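PDB 1YDG: NAD(P)H dehydrogenase (quinone) from Deinococcus radiodurans, which uses bound FMN to transfer electrons from NADH or NADPH to quinones, reducing them to quinols, and works as a homotetramer. Local coordinates for residues B[14-18]-B[55-61]; B[37-41]-B[74-78]; B[85-89]-B[121-125]; B[118-122]-B[134-139]; B[131-135]-B[165-171]. One frame throughout, in Å; residues are numbered along the deposited sequence.

Contact 1 (B[14-18]-B[55-61]); sequences YSSTG and QDAWKAN. With SO4 (sulfate ion), chain J.
Gln55, at the N-cap of helix 56-64, approaches the 14-18 loop with its amide oxygen, OE1 lying 3.8 Å from Thr17 CG2. Ala57 sets its methyl beside the same threonine, CB to CB 4.0 Å, and its carbonyl O accepts a hydrogen bond from a water that also bonds weakly to Thr17 O. Trp58 slides its indole beneath Ser16: with CG anti to the backbone N (chi1 -161°), the ring is brought under Ser16 CB, which stands 3.9 Å from the centroid of the five-membered ring and only 6° off its normal, a CH-pi contact. Trp58 NE1 bonds to Glu45, which also takes the hydroxyl of Tyr14. A turn further on, Asn61 ND2 gives Ser16 O a weak, bent bond of 3.1 Å, while Asn61 OD1 rests 3.3 Å from Gly18 CA. The helix meets the loop mostly through carbon, the Ser16 carbonyl and a shared water, while Ser15 OG, Ser16 N and the N and OG1 of Thr17 turn to a sulfate, Thr17 OG1 lying 2.6 Å from its O1 and Ser15 OG 2.7 Å from its O4. Because Ser15 to Gly18 bind FMN, the sulfate probably marks the FMN phosphate site in this flavodoxin-type loop.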
# COMPACT_ATOMS: atom_id res chain seq x y z
N TYR B 14 9.64 17.09 -7.82
CA TYR B 14 10.08 17.88 -6.69
C TYR B 14 11.50 17.45 -6.32
O TYR B 14 11.83 16.26 -6.37
CB TYR B 14 9.17 17.74 -5.46
CG TYR B 14 9.74 18.56 -4.34
CD1 TYR B 14 9.71 19.94 -4.41
CD2 TYR B 14 10.45 17.96 -3.31
CE1 TYR B 14 10.31 20.72 -3.41
CE2 TYR B 14 11.08 18.73 -2.32
CZ TYR B 14 10.99 20.11 -2.38
OH TYR B 14 11.60 20.87 -1.43
N SER B 15 12.33 18.42 -5.95
CA SER B 15 13.68 18.15 -5.47
C SER B 15 14.08 19.21 -4.45
O SER B 15 13.99 20.42 -4.73
CB SER B 15 14.68 18.14 -6.64
OG SER B 15 15.97 17.75 -6.20
N SER B 16 14.50 18.78 -3.25
CA SER B 16 15.11 19.70 -2.30
C SER B 16 16.60 19.85 -2.61
O SER B 16 17.09 20.95 -2.86
CB SER B 16 14.97 19.20 -0.86
OG SER B 16 13.63 19.09 -0.47
N THR B 17 17.32 18.73 -2.57
CA THR B 17 18.78 18.75 -2.53
C THR B 17 19.46 18.32 -3.82
O THR B 17 20.65 18.03 -3.83
CB THR B 17 19.29 17.94 -1.31
OG1 THR B 17 18.66 16.65 -1.26
CG2 THR B 17 18.98 18.69 -0.01
N GLY B 18 18.71 18.28 -4.92
CA GLY B 18 19.28 18.00 -6.24
C GLY B 18 19.18 16.58 -6.82
O GLY B 18 19.39 16.40 -8.02
N GLN B 55 20.29 24.51 4.92
CA GLN B 55 20.99 23.47 4.19
C GLN B 55 21.59 23.98 2.88
O GLN B 55 20.87 24.46 1.99
CB GLN B 55 20.03 22.32 3.86
CG GLN B 55 19.42 21.62 5.03
CD GLN B 55 18.43 20.54 4.61
OE1 GLN B 55 18.68 19.80 3.66
NE2 GLN B 55 17.33 20.45 5.33
N ASP B 56 22.91 23.83 2.75
CA ASP B 56 23.63 24.24 1.55
C ASP B 56 23.10 23.61 0.27
O ASP B 56 22.94 24.30 -0.73
CB ASP B 56 25.10 23.86 1.67
CG ASP B 56 25.87 24.11 0.39
OD1 ASP B 56 26.62 23.20 -0.03
OD2 ASP B 56 25.70 25.22 -0.19
N ALA B 57 22.87 22.31 0.27
CA ALA B 57 22.48 21.62 -0.98
C ALA B 57 21.08 22.02 -1.40
O ALA B 57 20.78 21.99 -2.58
CB ALA B 57 22.63 20.10 -0.87
N TRP B 58 20.24 22.41 -0.43
CA TRP B 58 18.89 22.88 -0.71
C TRP B 58 18.90 24.27 -1.35
O TRP B 58 18.33 24.48 -2.42
CB TRP B 58 18.04 22.88 0.56
CG TRP B 58 16.54 22.91 0.33
CD1 TRP B 58 15.87 23.21 -0.83
CD2 TRP B 58 15.53 22.68 1.32
NE1 TRP B 58 14.51 23.13 -0.63
CE2 TRP B 58 14.27 22.83 0.68
CE3 TRP B 58 15.56 22.38 2.68
CZ2 TRP B 58 13.06 22.67 1.37
CZ3 TRP B 58 14.35 22.20 3.36
CH2 TRP B 58 13.12 22.35 2.70
N LYS B 59 19.58 25.22 -0.70
CA LYS B 59 19.78 26.54 -1.30
C LYS B 59 20.40 26.45 -2.68
O LYS B 59 19.94 27.12 -3.60
CB LYS B 59 20.68 27.43 -0.46
CG LYS B 59 19.97 28.09 0.67
CD LYS B 59 20.84 29.11 1.34
CE LYS B 59 20.55 30.50 0.85
NZ LYS B 59 21.55 31.42 1.42
N ALA B 60 21.45 25.64 -2.80
CA ALA B 60 22.17 25.52 -4.06
C ALA B 60 21.25 24.98 -5.14
O ALA B 60 21.25 25.48 -6.27
CB ALA B 60 23.37 24.62 -3.89
N ASN B 61 20.45 23.97 -4.80
CA ASN B 61 19.60 23.33 -5.79
C ASN B 61 18.50 24.24 -6.27
O ASN B 61 18.18 24.26 -7.44
CB ASN B 61 18.99 22.03 -5.27
CG ASN B 61 18.18 21.31 -6.32
OD1 ASN B 61 18.67 21.01 -7.42
ND2 ASN B 61 16.93 21.00 -5.99
S SO4 J . 16.28 15.37 -3.44
O1 SO4 J . 17.72 15.61 -3.49
O2 SO4 J . 16.01 14.02 -3.00
O3 SO4 J . 15.71 16.34 -2.51
O4 SO4 J . 15.72 15.51 -4.78
O HOH W 1 22.50 20.80 -4.34

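Contact 2 (B[37-41]-B[74-78])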
# COMPACT_ATOMS: atom_id res chain seq x y z
N GLU B 37 8.15 15.29 -27.43
CA GLU B 37 8.23 16.69 -27.05
C GLU B 37 8.19 16.74 -25.53
O GLU B 37 7.21 16.31 -24.94
CB GLU B 37 7.04 17.47 -27.63
CG GLU B 37 7.07 18.94 -27.25
CD GLU B 37 6.08 19.78 -28.01
OE1 GLU B 37 5.00 19.27 -28.39
OE2 GLU B 37 6.38 20.98 -28.21
N VAL B 38 9.24 17.28 -24.91
CA VAL B 38 9.38 17.19 -23.46
C VAL B 38 9.26 18.53 -22.73
O VAL B 38 9.84 19.53 -23.16
CB VAL B 38 10.73 16.54 -23.08
CG1 VAL B 38 10.77 16.20 -21.61
CG2 VAL B 38 10.98 15.26 -23.93
N ARG B 39 8.50 18.53 -21.64
CA ARG B 39 8.59 19.60 -20.63
C ARG B 39 9.18 19.03 -19.35
O ARG B 39 8.64 18.10 -18.78
CB ARG B 39 7.22 20.20 -20.31
CG ARG B 39 6.61 20.89 -21.49
CD ARG B 39 5.31 21.58 -21.11
NE ARG B 39 4.75 22.25 -22.27
CZ ARG B 39 3.52 22.73 -22.36
NH1 ARG B 39 2.68 22.66 -21.34
NH2 ARG B 39 3.14 23.31 -23.49
N LEU B 40 10.28 19.63 -18.90
CA LEU B 40 10.82 19.41 -17.57
C LEU B 40 10.33 20.53 -16.67
O LEU B 40 10.59 21.70 -16.92
CB LEU B 40 12.34 19.44 -17.64
CG LEU B 40 13.16 19.34 -16.36
CD1 LEU B 40 12.85 18.04 -15.68
CD2 LEU B 40 14.64 19.43 -16.69
N LEU B 41 9.61 20.15 -15.61
CA LEU B 41 8.84 21.08 -14.78
C LEU B 41 9.07 20.80 -13.31
O LEU B 41 8.90 19.68 -12.82
CB LEU B 41 7.35 20.90 -15.08
CG LEU B 41 6.95 21.10 -16.54
CD1 LEU B 41 5.64 20.39 -16.81
CD2 LEU B 41 6.86 22.57 -16.88
N ALA B 74 -2.20 22.90 -16.18
CA ALA B 74 -2.25 22.91 -17.64
C ALA B 74 -1.15 22.11 -18.34
O ALA B 74 -1.30 21.70 -19.50
CB ALA B 74 -2.22 24.36 -18.15
N ASP B 75 -0.04 21.89 -17.64
CA ASP B 75 1.02 21.01 -18.13
C ASP B 75 0.52 19.56 -18.25
O ASP B 75 0.86 18.84 -19.22
CB ASP B 75 2.25 21.07 -17.20
CG ASP B 75 3.00 22.43 -17.28
OD1 ASP B 75 3.28 22.89 -18.41
OD2 ASP B 75 3.32 22.99 -16.22
N LEU B 76 -0.30 19.13 -17.28
CA LEU B 76 -0.87 17.78 -17.36
C LEU B 76 -2.00 17.70 -18.39
O LEU B 76 -2.15 16.67 -19.03
CB LEU B 76 -1.34 17.29 -15.99
CG LEU B 76 -0.32 17.38 -14.86
CD1 LEU B 76 -0.78 16.56 -13.70
CD2 LEU B 76 1.08 16.94 -15.28
N GLU B 77 -2.79 18.77 -18.55
CA GLU B 77 -3.79 18.82 -19.62
C GLU B 77 -3.11 18.70 -20.98
O GLU B 77 -3.61 18.03 -21.88
CB GLU B 77 -4.61 20.11 -19.53
CG GLU B 77 -5.65 20.29 -20.65
CD GLU B 77 -6.53 21.54 -20.51
OE1 GLU B 77 -6.60 22.13 -19.40
OE2 GLU B 77 -7.18 21.94 -21.52
N TRP B 78 -1.97 19.36 -21.13
CA TRP B 78 -1.18 19.30 -22.35
C TRP B 78 -0.57 17.92 -22.59
O TRP B 78 -0.57 17.44 -23.73
CB TRP B 78 -0.06 20.36 -22.31
CG TRP B 78 0.97 20.24 -23.39
CD1 TRP B 78 0.87 20.67 -24.66
CD2 TRP B 78 2.27 19.63 -23.27
NE1 TRP B 78 2.02 20.37 -25.36
CE2 TRP B 78 2.90 19.75 -24.52
CE3 TRP B 78 2.96 19.00 -22.22
CZ2 TRP B 78 4.17 19.26 -24.76
CZ3 TRP B 78 4.22 18.53 -22.46
CH2 TRP B 78 4.81 18.64 -23.72
O HOH W 2 2.73 21.13 -28.25
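Arg39 and Asp75 form a salt bridge, NH1 to OD1 3.0 Å, in which the carboxylate uses the anti lone pair of OD1. The bond is bent, since OD1 lies near the guanidinium edge but tilted from its plane. Asp75 OD2 takes the backbone N of Thr72, so both oxygens of this carboxylate have a partner. The pair ties strand 37-42 to helix 73-78, a helix packed against the sheet in the alpha/beta flavodoxin-like fold; the short segments run nearly antiparallel, at 160°, with axes 10.7 Å apart.

Next to the salt bridge lies a cation-pi stack. The guanidinium of Arg39 is spread flat over the Trp78 indole, the planes only 5° apart, and CZ stands 3.6 Å from the centroid of the five-membered ring. Since the Arg39 chain is extended from CG to NE, its methylenes follow the same ring face, CD lying 3.8 Å from the centroid of the six-membered ring. One aromatic face therefore receives both the charge and the aliphatic stem, which with the Asp75 bond probably fixes the rotation of the guanidinium.

Further out, Leu41 and Asp75 come at each other from opposite directions, Leu41 CD1 3.4 Å from Asp75 CG, next to Pro69 and Ala71. At the far end Glu37 meets the rim of the indole, OE1 to Trp78 CZ2 3.7 Å. One water joins these two side chains, donating a hydrogen bond to Glu37 OE1 at 2.9 Å and accepting one from Trp78 NE1 at 3.1 Å.

Contact 3 (B[85-89]-B[121-125]); sequences SSPTR and MTSAQ
Thr122 OG1 donates to Ser86 O at 2.6 Å, the shortest hydrogen bond across this pair of strands, and arrives nearly along the C=O axis. The hydroxyl reaches that carbonyl by standing anti to its own backbone N (chi1 -166°). Thr122 CA adds a CH...O contact to the same oxygen at 3.3 Å. The side-chain bond appears to take the place of a backbone N-H: Ser123 N remains 3.7 Å from Ser86 O and, though buried, finds no partner in the model. A valine in place of Thr122 would keep much of the bulk but would probably leave the Ser86 carbonyl without its hydroxyl mate.

Strands 81-89 and 117-124 are parallel neighbours in the central sheet of the flavodoxin fold, and their C-terminal ends and the loop that follows carry the FMN-binding residues Thr88, Arg89, Ser123, Ala124 and Gln125. On the N-terminal side of the Thr122 hydroxyl bond, Ser86 N bonds to Met121 O at 3.2 Å. Beyond it Thr88 N donates to Ser123 O, 2.7 Å and almost straight at 170°.

On one face of the sheet Met121 curls back at chi3 (-53°), which lays its CE methyl against Ser85 CB at 3.7 Å; Ser123 OG touches Pro87 CB there. At the tip of the pair the packing is tight, Thr88 CG2 lying 3.3 Å from Ala124 CB, while Thr88 OG1 bonds to Thr134 of helix 131-144.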
# COMPACT_ATOMS: atom_id res chain seq x y z
N SER B 85 8.08 12.58 -10.06
CA SER B 85 9.23 12.23 -9.25
C SER B 85 9.21 13.02 -7.96
O SER B 85 9.10 14.25 -7.97
CB SER B 85 10.53 12.49 -10.03
OG SER B 85 11.66 12.08 -9.29
N SER B 86 9.29 12.31 -6.84
CA SER B 86 9.42 12.94 -5.54
C SER B 86 10.38 12.18 -4.64
O SER B 86 10.29 10.96 -4.58
CB SER B 86 8.07 12.94 -4.83
OG SER B 86 8.20 13.51 -3.56
N PRO B 87 11.21 12.89 -3.86
CA PRO B 87 11.91 12.15 -2.81
C PRO B 87 10.90 11.64 -1.80
O PRO B 87 9.79 12.19 -1.69
CB PRO B 87 12.85 13.19 -2.17
CG PRO B 87 12.35 14.53 -2.62
CD PRO B 87 11.48 14.34 -3.82
N THR B 88 11.25 10.58 -1.10
CA THR B 88 10.36 10.08 -0.06
C THR B 88 10.41 10.95 1.17
O THR B 88 11.48 11.46 1.52
CB THR B 88 10.71 8.64 0.35
OG1 THR B 88 9.62 8.09 1.10
CG2 THR B 88 11.94 8.62 1.23
N ARG B 89 9.25 11.16 1.80
CA ARG B 89 9.16 11.67 3.17
C ARG B 89 8.35 10.68 4.00
O ARG B 89 7.14 10.59 3.83
CB ARG B 89 8.41 13.01 3.25
CG ARG B 89 9.07 14.15 2.56
CD ARG B 89 10.30 14.66 3.28
NE ARG B 89 10.85 15.79 2.54
CZ ARG B 89 11.84 15.72 1.65
NH1 ARG B 89 12.46 14.57 1.37
NH2 ARG B 89 12.22 16.82 1.05
N MET B 121 8.82 8.02 -10.12
CA MET B 121 10.21 7.83 -9.70
C MET B 121 10.37 8.44 -8.34
O MET B 121 9.59 9.33 -7.94
CB MET B 121 11.21 8.53 -10.64
CG MET B 121 11.15 8.09 -12.09
SD MET B 121 12.42 8.88 -13.13
CE MET B 121 12.18 10.60 -12.80
N THR B 122 11.37 7.97 -7.61
CA THR B 122 11.60 8.46 -6.27
C THR B 122 13.06 8.33 -5.80
O THR B 122 13.92 7.80 -6.51
CB THR B 122 10.64 7.75 -5.28
OG1 THR B 122 10.62 8.44 -4.02
CG2 THR B 122 11.04 6.28 -5.09
N SER B 123 13.30 8.81 -4.59
CA SER B 123 14.57 8.57 -3.89
C SER B 123 14.44 8.62 -2.37
O SER B 123 13.49 9.21 -1.84
CB SER B 123 15.61 9.61 -4.30
OG SER B 123 15.14 10.89 -3.97
N ALA B 124 15.40 8.01 -1.69
CA ALA B 124 15.56 8.13 -0.24
C ALA B 124 17.03 8.05 0.13
O ALA B 124 17.86 7.67 -0.70
CB ALA B 124 14.79 7.04 0.47
N GLN B 125 17.34 8.38 1.38
CA GLN B 125 18.73 8.29 1.89
C GLN B 125 19.14 6.83 2.13
O GLN B 125 20.33 6.51 2.07
CB GLN B 125 18.92 9.16 3.13
CG GLN B 125 18.72 10.65 2.80
CD GLN B 125 19.32 11.61 3.82
OE1 GLN B 125 20.41 11.37 4.37
NE2 GLN B 125 18.63 12.72 4.06

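Contact 4 (B[118-122]-B[134-139])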
# COMPACT_ATOMS: atom_id res chain seq x y z
N PHE B 118 1.06 7.27 -17.14
CA PHE B 118 1.62 7.70 -15.89
C PHE B 118 2.63 6.70 -15.37
O PHE B 118 2.33 5.50 -15.28
CB PHE B 118 0.55 7.82 -14.83
CG PHE B 118 1.06 8.38 -13.54
CD1 PHE B 118 1.15 9.75 -13.36
CD2 PHE B 118 1.49 7.53 -12.52
CE1 PHE B 118 1.63 10.28 -12.15
CE2 PHE B 118 1.97 8.05 -11.32
CZ PHE B 118 2.05 9.44 -11.14
N SER B 119 3.81 7.19 -15.01
CA SER B 119 4.75 6.40 -14.21
C SER B 119 5.43 7.33 -13.21
O SER B 119 5.25 8.56 -13.27
CB SER B 119 5.78 5.69 -15.09
OG SER B 119 6.83 6.55 -15.46
N ALA B 120 6.18 6.76 -12.28
CA ALA B 120 6.71 7.54 -11.18
C ALA B 120 8.13 7.12 -10.81
O ALA B 120 8.57 6.03 -11.13
CB ALA B 120 5.78 7.44 -9.97
N MET B 121 8.82 8.02 -10.12
CA MET B 121 10.21 7.83 -9.70
C MET B 121 10.37 8.44 -8.34
O MET B 121 9.59 9.33 -7.94
CB MET B 121 11.21 8.53 -10.64
CG MET B 121 11.15 8.09 -12.09
SD MET B 121 12.42 8.88 -13.13
CE MET B 121 12.18 10.60 -12.80
N THR B 122 11.37 7.97 -7.61
CA THR B 122 11.60 8.46 -6.27
C THR B 122 13.06 8.33 -5.80
O THR B 122 13.92 7.80 -6.51
CB THR B 122 10.64 7.75 -5.28
OG1 THR B 122 10.62 8.44 -4.02
CG2 THR B 122 11.04 6.28 -5.09
N THR B 134 6.42 5.13 -1.59
CA THR B 134 6.27 6.47 -2.16
C THR B 134 5.75 6.35 -3.56
O THR B 134 4.83 7.06 -3.94
CB THR B 134 7.57 7.28 -2.17
OG1 THR B 134 8.06 7.42 -0.83
CG2 THR B 134 7.38 8.66 -2.77
N LEU B 135 6.34 5.42 -4.33
CA LEU B 135 5.87 5.16 -5.68
C LEU B 135 4.41 4.68 -5.66
O LEU B 135 3.57 5.17 -6.42
CB LEU B 135 6.77 4.14 -6.36
CG LEU B 135 8.23 4.58 -6.51
CD1 LEU B 135 9.09 3.41 -6.92
CD2 LEU B 135 8.33 5.72 -7.55
N GLN B 136 4.12 3.70 -4.81
CA GLN B 136 2.76 3.18 -4.67
C GLN B 136 1.73 4.29 -4.43
O GLN B 136 0.70 4.32 -5.09
CB GLN B 136 2.69 2.19 -3.52
CG GLN B 136 1.27 1.72 -3.19
CD GLN B 136 1.23 0.71 -2.01
OE1 GLN B 136 1.45 1.07 -0.84
NE2 GLN B 136 0.92 -0.53 -2.32
N THR B 137 2.01 5.19 -3.49
CA THR B 137 1.06 6.27 -3.20
C THR B 137 0.82 7.14 -4.43
O THR B 137 -0.29 7.63 -4.65
CB THR B 137 1.52 7.16 -2.03
OG1 THR B 137 2.75 7.81 -2.36
CG2 THR B 137 1.73 6.34 -0.78
N LEU B 138 1.86 7.31 -5.24
CA LEU B 138 1.76 8.12 -6.46
C LEU B 138 0.93 7.42 -7.55
O LEU B 138 0.13 8.07 -8.24
CB LEU B 138 3.15 8.48 -6.97
CG LEU B 138 3.92 9.48 -6.09
CD1 LEU B 138 5.33 9.68 -6.62
CD2 LEU B 138 3.19 10.85 -5.97
N TYR B 139 1.12 6.11 -7.69
CA TYR B 139 0.30 5.35 -8.62
C TYR B 139 -1.15 5.32 -8.18
O TYR B 139 -2.05 5.46 -9.03
CB TYR B 139 0.82 3.92 -8.86
CG TYR B 139 2.07 3.87 -9.72
CD1 TYR B 139 2.02 4.04 -11.10
CD2 TYR B 139 3.31 3.65 -9.14
CE1 TYR B 139 3.15 4.03 -11.86
CE2 TYR B 139 4.47 3.64 -9.92
CZ TYR B 139 4.38 3.81 -11.26
OH TYR B 139 5.54 3.79 -12.02
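Phe118, its CG anti to the backbone N (chi1 -175°), lays its ring against the helix beside Leu138 O and turns the ring edge toward the face of Tyr139 in an offset edge-to-face pair, centroids 5.7 Å apart and planes at 87°; CD2 of Phe118 leads, 3.8 Å from Tyr139 CD1. With CG anti to the carbonyl carbon, a chi1 of -73° turns the Tyr139 ring toward the strand, so that its OH accepts from Ala120 N at 3.0 Å. The same hydroxyl bonds to Tyr167 O, linking a third segment. A phenylalanine in place of Tyr139 could preserve the aromatic pair but would probably leave the Ala120 N-H and the Tyr167 carbonyl without their shared partner.

Both segments belong to the beta-alpha-beta unit of strand 117-124, helix 131-144 and strand 148-149, their axes 8.1 Å apart. The methyl of Ala120 points at the helix and is met by three side chains: Leu135 CD2 at 3.9 Å, Tyr139 CE2, and Leu138 CD1. Leu135 also presses CD2 against the strand backbone, 3.5 Å from Met121 N. Toward the C-terminal end of the strand segment Thr122 CG2 meets Leu135 CG at 3.6 Å, while OG1, already bonded to Ser86 O, only touches Thr134 CG2.

Contact 5 (B[131-135]-B[165-171]); sequences QETTL and NPYGASV
Within the tetramer interface, close to the FMN site, the first turn of helix 131-144 packs on a loop that opens with an Asx turn and leads into strand 170-172. Leu135 CD1 fits into the bend of the loop, 3.8 Å from Asn165 ND2, 3.9 Å from Tyr167 CB and 3.6 Å from Gly168 O. Gly168 suits this position, because a beta carbon there would crowd Leu135 CD2 and also strike the carbonyl O of Tyr167. In the Asx turn Asn165 OD1 accepts the backbone N of Tyr167 at 3.0 Å, in the carbonyl plane, while its ND2 donates to Ser170 OG at 2.7 Å. The side-chain amide is thereby fixed from both ends, with Leu135 coming at it from the opposite direction.

To one side, Glu132 crosses the rim of the Tyr167 ring with its carboxylate turned 83° from the ring plane, OE2 lying 3.9 Å from CE1. To the other, Gln131 CB lies 3.9 Å from Ser170 CB; beyond CG the chain bends at chi2, and NE2 bonds to Asn126 O.

No hydrogen bond links the two segments directly. Glu132 and Tyr167 turn their polar ends to other subunits instead: Glu132 OE1 accepts from Gly130 N of the fourth subunit, and Tyr167 OH bonds to Thr133 of the fourth and to His144, an FMN-binding residue, of the third. In return, Thr133 N here donates to Glu132 OE2 of the fourth subunit. The joint is therefore held by van der Waals packing within the chain, and its buried carboxylate and hydroxyl are satisfied by tetramer assembly.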
# COMPACT_ATOMS: atom_id res chain seq x y z
N GLN B 131 10.92 4.20 -0.42
CA GLN B 131 10.81 4.43 -1.83
C GLN B 131 9.62 3.71 -2.47
O GLN B 131 8.85 4.33 -3.20
CB GLN B 131 12.09 3.99 -2.54
CG GLN B 131 13.32 4.86 -2.32
CD GLN B 131 14.32 4.24 -1.36
OE1 GLN B 131 13.94 3.77 -0.27
NE2 GLN B 131 15.60 4.25 -1.74
N GLU B 132 9.50 2.40 -2.21
CA GLU B 132 8.45 1.61 -2.85
C GLU B 132 7.09 2.12 -2.45
O GLU B 132 6.21 2.25 -3.29
CB GLU B 132 8.57 0.12 -2.50
CG GLU B 132 9.76 -0.53 -3.12
CD GLU B 132 9.85 -2.03 -2.87
OE1 GLU B 132 10.80 -2.60 -3.40
OE2 GLU B 132 9.00 -2.63 -2.19
N THR B 133 6.92 2.44 -1.18
CA THR B 133 5.63 2.94 -0.75
C THR B 133 5.37 4.33 -1.38
O THR B 133 4.23 4.63 -1.73
CB THR B 133 5.44 2.88 0.76
OG1 THR B 133 6.46 3.64 1.42
CG2 THR B 133 5.49 1.41 1.26
N THR B 134 6.42 5.13 -1.59
CA THR B 134 6.27 6.47 -2.16
C THR B 134 5.75 6.35 -3.56
O THR B 134 4.83 7.06 -3.94
CB THR B 134 7.57 7.28 -2.17
OG1 THR B 134 8.06 7.42 -0.83
CG2 THR B 134 7.38 8.66 -2.77
N LEU B 135 6.34 5.42 -4.33
CA LEU B 135 5.87 5.16 -5.68
C LEU B 135 4.41 4.68 -5.66
O LEU B 135 3.57 5.17 -6.42
CB LEU B 135 6.77 4.14 -6.36
CG LEU B 135 8.23 4.58 -6.51
CD1 LEU B 135 9.09 3.41 -6.92
CD2 LEU B 135 8.33 5.72 -7.55
N ASN B 165 13.95 -2.09 -9.48
CA ASN B 165 12.68 -1.53 -9.02
C ASN B 165 11.61 -1.56 -10.11
O ASN B 165 11.56 -0.72 -10.97
CB ASN B 165 12.83 -0.14 -8.40
CG ASN B 165 11.63 0.23 -7.48
OD1 ASN B 165 10.46 -0.11 -7.75
ND2 ASN B 165 11.94 0.96 -6.40
N PRO B 166 10.71 -2.54 -10.02
CA PRO B 166 9.68 -2.71 -11.02
C PRO B 166 8.63 -1.57 -11.00
O PRO B 166 7.97 -1.31 -12.00
CB PRO B 166 9.06 -4.05 -10.63
CG PRO B 166 9.25 -4.15 -9.19
CD PRO B 166 10.57 -3.53 -8.92
N TYR B 167 8.51 -0.88 -9.87
CA TYR B 167 7.45 0.14 -9.71
C TYR B 167 7.88 1.45 -10.33
O TYR B 167 7.05 2.26 -10.69
CB TYR B 167 7.09 0.36 -8.24
CG TYR B 167 6.73 -0.89 -7.46
CD1 TYR B 167 7.14 -1.05 -6.14
CD2 TYR B 167 5.98 -1.92 -8.03
CE1 TYR B 167 6.83 -2.20 -5.41
CE2 TYR B 167 5.65 -3.09 -7.29
CZ TYR B 167 6.08 -3.21 -6.00
OH TYR B 167 5.78 -4.33 -5.25
N GLY B 168 9.19 1.64 -10.45
CA GLY B 168 9.75 2.88 -10.95
C GLY B 168 11.15 3.10 -10.43
O GLY B 168 11.54 2.56 -9.40
N ALA B 169 11.91 3.91 -11.14
CA ALA B 169 13.29 4.23 -10.77
C ALA B 169 13.32 4.77 -9.35
O ALA B 169 12.48 5.59 -8.98
CB ALA B 169 13.90 5.24 -11.74
N SER B 170 14.24 4.27 -8.55
CA SER B 170 14.43 4.78 -7.20
C SER B 170 15.89 4.72 -6.82
O SER B 170 16.54 3.67 -6.94
CB SER B 170 13.54 4.07 -6.17
OG SER B 170 13.89 2.72 -5.99
N VAL B 171 16.38 5.87 -6.40
CA VAL B 171 17.78 6.15 -6.18
C VAL B 171 18.02 6.33 -4.69
O VAL B 171 17.17 6.90 -3.99
CB VAL B 171 18.15 7.43 -6.93
CG1 VAL B 171 19.51 7.95 -6.53
CG2 VAL B 171 18.07 7.21 -8.43

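Contacts 3, 4 and 5 form the buried core, with centres 7 to 9 Å apart; contacts 1 and 2 are only partly buried. Contacts 3 and 4 share strand 117-124, and contacts 4 and 5 share helix 131-144, so Thr122 serves the first pair and Leu135 the second. Contact 1 touches contact 3 where Tyr14 N meets Ser85 O, joining the start of the 14-18 loop to strand 81-89, beside the FMN site. Chemistry follows place: anion-directed donors in contact 1, a charged stack in contact 2, main-chain bonds and one threonine hydroxyl bond in contact 3, aromatic and aliphatic packing in contact 4, and intersubunit polar bonds around an apolar joint in contact 5.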